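PDB 3LK5: geranylgeranyl pyrophosphate synthase from Corynebacterium glutamicum, which probably joins isoprenoid diphosphates head to tail as a magnesium-dependent prenyltransferase of the FPP/GGPP synthase family, a step in isoprenoid biosynthesis. Local coordinates for residues H14-D19 / R66-W71; L243-D248 / A346-V351. All blocks are in the same frame, centred on the assembly; numbering follows the deposited sequence.

Both contacts lie in the all-helical isoprenoid synthase fold, away from the magnesium-binding aspartates, with their centres about 17 Å apart. Contact 1 lays an irregular N-terminal segment, residues 14-19, against helix 65-78; contact 2 joins helix 236-263 to the end of helix 329-347. Both reach helix 355-369 and helix 205-231. Contact 1 is almost wholly buried and essentially apolar, leucines against leucine and tryptophan, with no hydrogen bond across it. Contact 2 grades from a buried tyrosine-leucine pair to an exposed histidine at the surface, and adds stacked imidazoles and a water bridge. The two touch directly, since Tyr69 OH and Tyr245 OH lie 2.9 Å apart, a probable hydrogen bond.

Contact 1 (H14-D19 / R66-W71); sequences HDLDLD and RPLYAW
Apolar contact carries this interface, and no hydrogen bond crosses it. Leu16 CD1, from the irregular segment 14-19, is the methyl that meets both helix residues: it lies 3.6 Å from Leu68 CD1 and from Trp71 CD1. Leu68 and Trp71, about one turn apart on the same side of the helix, both point toward the segment. Leucine suits position 16 because its branched apolar end fits the buried angle between them, CG anti to the backbone N (chi1 -177°) bringing CD1 to both. Leu18 crosses Leu68 at about a right angle, its CD2 at 4.2 Å from Leu68 CD1.

The polar side is slight. Asp15 O lies near the plane of the indole at its edge, 3.9 Å from Trp71 NE1, too far for a hydrogen bond; this buried N-H has no partner in the model. Tryptophan fits here chiefly as a broad apolar surface, and its ring also stacks with Phe21.

Glu356 accepts a hydrogen bond from Leu16 N, tying the extended segment to helix 355-369, whose Gln360 and Leu364 pack on Leu18. Trp71 also touches helix 87-111 and Tyr69 packs on helix 205-231, so helix 65-78 meets helices as well as segment 14-19.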
ATOM      1  N   HIS A  14       7.051  -0.313  32.351  1.00 72.89           N
ATOM      2  CA  HIS A  14       8.436  -0.802  32.434  1.00 72.46           C
ATOM      3  C   HIS A  14       8.500  -2.324  32.390  1.00 70.94           C
ATOM      4  O   HIS A  14       9.591  -2.918  32.350  1.00 70.78           O
ATOM      5  CB  HIS A  14       9.142  -0.272  33.693  1.00 73.80           C
ATOM      6  CG  HIS A  14       9.783   1.072  33.510  1.00 76.01           C
ATOM      7  ND1 HIS A  14       9.143   2.255  33.823  1.00 74.94           N
ATOM      8  CD2 HIS A  14      11.007   1.418  33.043  1.00 74.90           C
ATOM      9  CE1 HIS A  14       9.945   3.271  33.559  1.00 75.57           C
ATOM     10  NE2 HIS A  14      11.083   2.791  33.084  1.00 75.90           N
ATOM     11  N   ASP A  15       7.332  -2.959  32.387  1.00 69.83           N
ATOM     12  CA  ASP A  15       7.292  -4.414  32.346  1.00 69.01           C
ATOM     13  C   ASP A  15       6.519  -4.931  31.131  1.00 66.47           C
ATOM     14  O   ASP A  15       5.605  -4.272  30.612  1.00 66.89           O
ATOM     15  CB  ASP A  15       6.794  -5.014  33.689  1.00 70.40           C
ATOM     16  CG  ASP A  15       5.350  -5.518  33.626  1.00 85.15           C
ATOM     17  OD1 ASP A  15       5.137  -6.729  33.851  1.00 71.01           O
ATOM     18  OD2 ASP A  15       4.433  -4.712  33.345  1.00 71.24           O
ATOM     19  N   LEU A  16       6.913  -6.118  30.687  1.00 63.54           N
ATOM     20  CA  LEU A  16       6.341  -6.768  29.520  1.00 60.65           C
ATOM     21  C   LEU A  16       5.301  -7.808  29.953  1.00 58.50           C
ATOM     22  O   LEU A  16       5.640  -8.833  30.579  1.00 58.59           O
ATOM     23  CB  LEU A  16       7.471  -7.410  28.705  1.00 60.02           C
ATOM     24  CG  LEU A  16       7.183  -8.113  27.389  1.00 61.38           C
ATOM     25  CD1 LEU A  16       6.391  -7.223  26.463  1.00 59.78           C
ATOM     26  CD2 LEU A  16       8.515  -8.518  26.758  1.00 59.79           C
ATOM     27  N   ASP A  17       4.036  -7.530  29.649  1.00 55.58           N
ATOM     28  CA  ASP A  17       2.945  -8.428  29.999  1.00 53.31           C
ATOM     29  C   ASP A  17       2.391  -9.030  28.716  1.00 50.46           C
ATOM     30  O   ASP A  17       1.611  -8.399  28.026  1.00 49.95           O
ATOM     31  CB  ASP A  17       1.860  -7.662  30.764  1.00 54.12           C
ATOM     32  CG  ASP A  17       0.866  -8.576  31.470  1.00 59.04           C
ATOM     33  OD1 ASP A  17       0.392  -9.577  30.882  1.00 54.61           O
ATOM     34  OD2 ASP A  17       0.530  -8.263  32.628  1.00 54.99           O
ATOM     35  N   LEU A  18       2.786 -10.263  28.414  1.00 48.61           N
ATOM     36  CA  LEU A  18       2.465 -10.875  27.125  1.00 47.70           C
ATOM     37  C   LEU A  18       0.975 -11.042  26.949  1.00 47.17           C
ATOM     38  O   LEU A  18       0.446 -10.798  25.863  1.00 46.65           O
ATOM     39  CB  LEU A  18       3.125 -12.249  26.972  1.00 47.37           C
ATOM     40  CG  LEU A  18       4.629 -12.359  27.211  1.00 47.07           C
ATOM     41  CD1 LEU A  18       5.066 -13.779  26.869  1.00 46.95           C
ATOM     42  CD2 LEU A  18       5.415 -11.333  26.397  1.00 46.76           C
ATOM     43  N   ASP A  19       0.298 -11.480  28.010  1.00 46.44           N
ATOM     44  CA  ASP A  19      -1.121 -11.812  27.892  1.00 46.80           C
ATOM     45  C   ASP A  19      -2.055 -10.609  27.770  1.00 43.24           C
ATOM     46  O   ASP A  19      -3.047 -10.706  27.064  1.00 43.59           O
ATOM     47  CB  ASP A  19      -1.582 -12.790  28.997  1.00 50.01           C
ATOM     48  CG  ASP A  19      -0.939 -14.179  28.861  1.00 72.21           C
ATOM     49  OD1 ASP A  19      -0.524 -14.563  27.737  1.00 52.68           O
ATOM     50  OD2 ASP A  19      -0.845 -14.889  29.886  1.00 52.97           O
ATOM     51  N   ARG A  66       3.356  -8.805  16.458  1.00 25.09           N
ATOM     52  CA  ARG A  66       4.297  -7.811  15.928  1.00 24.92           C
ATOM     53  C   ARG A  66       4.366  -6.569  16.816  1.00 23.44           C
ATOM     54  O   ARG A  66       5.455  -6.181  17.202  1.00 24.59           O
ATOM     55  CB  ARG A  66       4.057  -7.506  14.416  1.00 25.55           C
ATOM     56  CG  ARG A  66       4.266  -8.738  13.532  1.00 28.69           C
ATOM     57  CD  ARG A  66       3.783  -8.559  12.084  1.00 27.87           C
ATOM     58  NE  ARG A  66       3.836  -9.864  11.425  1.00 30.22           N
ATOM     59  CZ  ARG A  66       2.928 -10.829  11.565  1.00 29.50           C
ATOM     60  NH1 ARG A  66       1.856 -10.646  12.314  1.00 31.25           N
ATOM     61  NH2 ARG A  66       3.102 -11.991  10.943  1.00 32.21           N
ATOM     62  N   PRO A  67       3.208  -5.965  17.200  1.00 23.45           N
ATOM     63  CA  PRO A  67       3.283  -4.881  18.182  1.00 23.93           C
ATOM     64  C   PRO A  67       3.885  -5.348  19.488  1.00 23.67           C
ATOM     65  O   PRO A  67       4.605  -4.604  20.142  1.00 23.79           O
ATOM     66  CB  PRO A  67       1.801  -4.517  18.444  1.00 24.36           C
ATOM     67  CG  PRO A  67       1.085  -4.923  17.207  1.00 23.19           C
ATOM     68  CD  PRO A  67       1.842  -6.147  16.682  1.00 23.41           C
ATOM     69  N   LEU A  68       3.607  -6.584  19.870  1.00 24.28           N
ATOM     70  CA  LEU A  68       4.218  -7.105  21.117  1.00 25.12           C
ATOM     71  C   LEU A  68       5.758  -7.120  21.066  1.00 23.84           C
ATOM     72  O   LEU A  68       6.434  -6.718  22.010  1.00 23.55           O
ATOM     73  CB  LEU A  68       3.682  -8.511  21.386  1.00 27.77           C
ATOM     74  CG  LEU A  68       4.099  -9.165  22.721  1.00 42.09           C
ATOM     75  CD1 LEU A  68       3.949  -8.262  23.996  1.00 30.12           C
ATOM     76  CD2 LEU A  68       3.304 -10.466  22.854  1.00 30.59           C
ATOM     77  N   TYR A  69       6.318  -7.547  19.935  1.00 24.61           N
ATOM     78  CA  TYR A  69       7.762  -7.512  19.757  1.00 24.46           C
ATOM     79  C   TYR A  69       8.319  -6.106  19.663  1.00 23.86           C
ATOM     80  O   TYR A  69       9.396  -5.859  20.189  1.00 24.67           O
ATOM     81  CB  TYR A  69       8.228  -8.390  18.569  1.00 24.57           C
ATOM     82  CG  TYR A  69       8.477  -9.832  18.976  1.00 24.58           C
ATOM     83  CD1 TYR A  69       7.771 -10.865  18.387  1.00 24.73           C
ATOM     84  CD2 TYR A  69       9.441 -10.144  19.960  1.00 25.80           C
ATOM     85  CE1 TYR A  69       8.005 -12.194  18.751  1.00 26.89           C
ATOM     86  CE2 TYR A  69       9.689 -11.445  20.320  1.00 25.97           C
ATOM     87  CZ  TYR A  69       8.979 -12.468  19.702  1.00 26.23           C
ATOM     88  OH  TYR A  69       9.238 -13.779  20.056  1.00 28.95           O
ATOM     89  N   ALA A  70       7.617  -5.179  18.994  1.00 22.78           N
ATOM     90  CA  ALA A  70       8.062  -3.800  18.987  1.00 22.52           C
ATOM     91  C   ALA A  70       8.133  -3.235  20.425  1.00 23.28           C
ATOM     92  O   ALA A  70       9.101  -2.565  20.812  1.00 23.28           O
ATOM     93  CB  ALA A  70       7.127  -2.933  18.101  1.00 23.53           C
ATOM     94  N   TRP A  71       7.082  -3.500  21.202  1.00 22.44           N
ATOM     95  CA  TRP A  71       7.051  -3.070  22.589  1.00 23.39           C
ATOM     96  C   TRP A  71       8.187  -3.675  23.417  1.00 22.44           C
ATOM     97  O   TRP A  71       8.833  -2.981  24.177  1.00 22.39           O
ATOM     98  CB  TRP A  71       5.667  -3.395  23.191  1.00 25.23           C
ATOM     99  CG  TRP A  71       5.486  -3.029  24.655  1.00 26.82           C
ATOM    100  CD1 TRP A  71       5.139  -3.897  25.665  1.00 27.96           C
ATOM    101  CD2 TRP A  71       5.571  -1.729  25.256  1.00 26.94           C
ATOM    102  NE1 TRP A  71       5.048  -3.223  26.855  1.00 27.23           N
ATOM    103  CE2 TRP A  71       5.294  -1.893  26.639  1.00 27.93           C
ATOM    104  CE3 TRP A  71       5.857  -0.447  24.771  1.00 27.37           C
ATOM    105  CZ2 TRP A  71       5.325  -0.822  27.545  1.00 28.63           C
ATOM    106  CZ3 TRP A  71       5.883   0.626  25.668  1.00 28.29           C
ATOM    107  CH2 TRP A  71       5.612   0.421  27.049  1.00 28.80           C
TER

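Contact 2 (L243-D248 / A346-V351); sequences LHYGHD and AHLDDV
The imidazole of His347 has His244 CB over the centre of one face, while Asp248 OD2 and a water lie in its plane at the edge. The CB sits 3.3 Å from the centroid of the His347 ring and only 7° off its normal, a well-centred CH-pi contact. The His244 ring continues over the same side as an offset stack, its centroid 4.5 Å from that of His347 and the planes nearly parallel at 8°. This is helix-to-helix packing in the all-alpha isoprenoid synthase fold: His347, near the end of helix 329-347, reaches across to helix 236-263. His244 and Asp248 are one turn apart there, so one supplies a face contact and the other an edge contact. Histidine suits the boundary, offering a flat surface for stacking and, in NE2 of His347, a nitrogen that bonds a water. If both rings were charged their stacking would be disfavoured, so at least one is probably neutral.

Deeper in, Tyr245 has CG anti to its backbone N (chi1 167°), and its ring meets Leu348 obliquely, CD1 lying 3.7 Å from Leu348 CG. The leucine's branched end spreads along the CD1-CE1 side of the ring, a good match for a large aromatic in a buried place. Leu361 O, in helix 355-369, accepts a hydrogen bond from Tyr245 OH, and the Leu361 side chain packs on Leu348.

Asp248 uses both carboxylate oxygens. OD1 accepts a hydrogen bond from His247 ND1 (2.8 Å) on its anti lone pair, the oxygen lying in the imidazole plane, while Ser343 OG bonds OD2. One water bridges the two helices, donating to Asp248 OD2 at 2.7 Å and hydrogen-bonded to His347 NE2.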
ATOM      1  N   LEU A 243      18.242  -8.385  16.785  1.00 23.30           N
ATOM      2  CA  LEU A 243      18.085  -8.766  15.389  1.00 24.54           C
ATOM      3  C   LEU A 243      18.491 -10.223  15.177  1.00 25.73           C
ATOM      4  O   LEU A 243      17.853 -10.913  14.385  1.00 25.87           O
ATOM      5  CB  LEU A 243      18.888  -7.844  14.434  1.00 23.25           C
ATOM      6  CG  LEU A 243      18.251  -6.476  14.123  1.00 24.09           C
ATOM      7  CD1 LEU A 243      19.301  -5.555  13.391  1.00 24.40           C
ATOM      8  CD2 LEU A 243      16.964  -6.623  13.298  1.00 24.53           C
ATOM      9  N   HIS A 244      19.523 -10.674  15.883  1.00 27.06           N
ATOM     10  CA  HIS A 244      19.931 -12.094  15.792  1.00 28.89           C
ATOM     11  C   HIS A 244      18.879 -12.997  16.409  1.00 27.18           C
ATOM     12  O   HIS A 244      18.505 -14.014  15.837  1.00 27.00           O
ATOM     13  CB  HIS A 244      21.264 -12.324  16.494  1.00 31.91           C
ATOM     14  CG  HIS A 244      22.462 -11.944  15.689  1.00 38.27           C
ATOM     15  ND1 HIS A 244      22.822 -12.612  14.537  1.00 36.84           N
ATOM     16  CD2 HIS A 244      23.448 -11.042  15.923  1.00 36.32           C
ATOM     17  CE1 HIS A 244      23.952 -12.101  14.067  1.00 38.29           C
ATOM     18  NE2 HIS A 244      24.359 -11.153  14.893  1.00 38.19           N
ATOM     19  N   TYR A 245      18.409 -12.631  17.597  1.00 26.37           N
ATOM     20  CA  TYR A 245      17.257 -13.320  18.179  1.00 26.10           C
ATOM     21  C   TYR A 245      16.084 -13.381  17.213  1.00 25.11           C
ATOM     22  O   TYR A 245      15.489 -14.452  16.986  1.00 24.68           O
ATOM     23  CB  TYR A 245      16.850 -12.635  19.499  1.00 25.49           C
ATOM     24  CG  TYR A 245      15.495 -13.024  20.076  1.00 26.41           C
ATOM     25  CD1 TYR A 245      15.393 -13.957  21.138  1.00 24.27           C
ATOM     26  CD2 TYR A 245      14.304 -12.436  19.568  1.00 24.05           C
ATOM     27  CE1 TYR A 245      14.127 -14.263  21.694  1.00 25.75           C
ATOM     28  CE2 TYR A 245      13.059 -12.747  20.073  1.00 25.94           C
ATOM     29  CZ  TYR A 245      12.967 -13.652  21.146  1.00 25.53           C
ATOM     30  OH  TYR A 245      11.703 -13.906  21.627  1.00 25.48           O
ATOM     31  N   GLY A 246      15.745 -12.257  16.606  1.00 25.14           N
ATOM     32  CA  GLY A 246      14.567 -12.221  15.740  1.00 24.72           C
ATOM     33  C   GLY A 246      14.775 -13.102  14.507  1.00 25.15           C
ATOM     34  O   GLY A 246      13.816 -13.699  13.995  1.00 25.69           O
ATOM     35  N   HIS A 247      15.998 -13.118  13.984  1.00 25.17           N
ATOM     36  CA  HIS A 247      16.292 -13.916  12.785  1.00 28.02           C
ATOM     37  C   HIS A 247      16.073 -15.419  13.110  1.00 25.95           C
ATOM     38  O   HIS A 247      15.303 -16.106  12.412  1.00 25.52           O
ATOM     39  CB  HIS A 247      17.740 -13.683  12.319  1.00 32.26           C
ATOM     40  CG  HIS A 247      18.237 -14.671  11.300  1.00 36.09           C
ATOM     41  ND1 HIS A 247      18.812 -15.885  11.641  1.00 35.81           N
ATOM     42  CD2 HIS A 247      18.304 -14.593   9.946  1.00 35.68           C
ATOM     43  CE1 HIS A 247      19.170 -16.529  10.539  1.00 36.55           C
ATOM     44  NE2 HIS A 247      18.875 -15.767   9.497  1.00 36.76           N
ATOM     45  N   ASP A 248      16.702 -15.873  14.192  1.00 25.05           N
ATOM     46  CA  ASP A 248      16.623 -17.298  14.601  1.00 26.19           C
ATOM     47  C   ASP A 248      15.228 -17.723  15.056  1.00 25.27           C
ATOM     48  O   ASP A 248      14.672 -18.701  14.558  1.00 24.38           O
ATOM     49  CB  ASP A 248      17.636 -17.600  15.689  1.00 27.55           C
ATOM     50  CG  ASP A 248      19.062 -17.523  15.202  1.00 33.70           C
ATOM     51  OD1 ASP A 248      19.313 -17.322  13.991  1.00 31.42           O
ATOM     52  OD2 ASP A 248      19.953 -17.663  16.040  1.00 30.31           O
ATOM     53  N   ALA A 346      20.159 -17.725  23.050  1.00 31.96           N
ATOM     54  CA  ALA A 346      21.543 -17.442  23.470  1.00 32.50           C
ATOM     55  C   ALA A 346      21.945 -16.019  23.142  1.00 32.28           C
ATOM     56  O   ALA A 346      22.666 -15.379  23.910  1.00 31.43           O
ATOM     57  CB  ALA A 346      22.543 -18.434  22.822  1.00 32.76           C
ATOM     58  N   HIS A 347      21.463 -15.518  22.002  1.00 31.89           N
ATOM     59  CA  HIS A 347      21.680 -14.123  21.627  1.00 32.62           C
ATOM     60  C   HIS A 347      21.243 -13.087  22.670  1.00 32.86           C
ATOM     61  O   HIS A 347      21.876 -12.045  22.789  1.00 33.84           O
ATOM     62  CB  HIS A 347      21.090 -13.818  20.244  1.00 32.61           C
ATOM     63  CG  HIS A 347      21.887 -14.406  19.130  1.00 35.07           C
ATOM     64  ND1 HIS A 347      23.141 -13.942  18.791  1.00 33.48           N
ATOM     65  CD2 HIS A 347      21.609 -15.407  18.263  1.00 34.26           C
ATOM     66  CE1 HIS A 347      23.605 -14.638  17.769  1.00 35.35           C
ATOM     67  NE2 HIS A 347      22.694 -15.534  17.425  1.00 34.61           N
ATOM     68  N   LEU A 348      20.215 -13.382  23.446  1.00 32.33           N
ATOM     69  CA  LEU A 348      19.788 -12.479  24.522  1.00 34.09           C
ATOM     70  C   LEU A 348      20.776 -12.325  25.689  1.00 35.64           C
ATOM     71  O   LEU A 348      20.690 -11.356  26.446  1.00 35.73           O
ATOM     72  CB  LEU A 348      18.441 -12.920  25.091  1.00 34.24           C
ATOM     73  CG  LEU A 348      17.294 -13.001  24.105  1.00 35.72           C
ATOM     74  CD1 LEU A 348      16.077 -13.588  24.841  1.00 35.26           C
ATOM     75  CD2 LEU A 348      17.002 -11.613  23.533  1.00 34.91           C
ATOM     76  N   ASP A 349      21.690 -13.279  25.839  1.00 36.13           N
ATOM     77  CA  ASP A 349      22.672 -13.220  26.925  1.00 38.47           C
ATOM     78  C   ASP A 349      23.867 -12.385  26.537  1.00 38.89           C
ATOM     79  O   ASP A 349      24.782 -12.202  27.342  1.00 37.98           O
ATOM     80  CB  ASP A 349      23.181 -14.623  27.279  1.00 40.35           C
ATOM     81  CG  ASP A 349      22.070 -15.581  27.630  1.00 56.21           C
ATOM     82  OD1 ASP A 349      21.100 -15.156  28.284  1.00 42.62           O
ATOM     83  OD2 ASP A 349      22.172 -16.771  27.245  1.00 43.25           O
ATOM     84  N   ASP A 350      23.865 -11.894  25.302  1.00 39.71           N
ATOM     85  CA  ASP A 350      25.038 -11.208  24.743  1.00 41.31           C
ATOM     86  C   ASP A 350      25.107  -9.718  25.074  1.00 39.30           C
ATOM     87  O   ASP A 350      26.101  -9.071  24.783  1.00 38.29           O
ATOM     88  CB  ASP A 350      25.116 -11.431  23.225  1.00 43.47           C
ATOM     89  CG  ASP A 350      25.623 -12.826  22.874  1.00 49.29           C
ATOM     90  OD1 ASP A 350      26.113 -13.547  23.769  1.00 44.46           O
ATOM     91  OD2 ASP A 350      25.535 -13.212  21.704  1.00 44.99           O
ATOM     92  N   VAL A 351      24.042  -9.188  25.670  1.00 38.43           N
ATOM     93  CA  VAL A 351      23.992  -7.783  26.037  1.00 38.29           C
ATOM     94  C   VAL A 351      23.143  -7.698  27.297  1.00 38.40           C
ATOM     95  O   VAL A 351      22.436  -8.651  27.632  1.00 37.90           O
ATOM     96  CB  VAL A 351      23.388  -6.920  24.871  1.00 38.67           C
ATOM     97  CG1 VAL A 351      21.977  -7.374  24.547  1.00 53.29           C
ATOM     98  CG2 VAL A 351      23.417  -5.431  25.210  1.00 54.90           C
TER
HETATM   99  O   HOH W   1      22.610 -17.367  15.424  1.00 37.79           O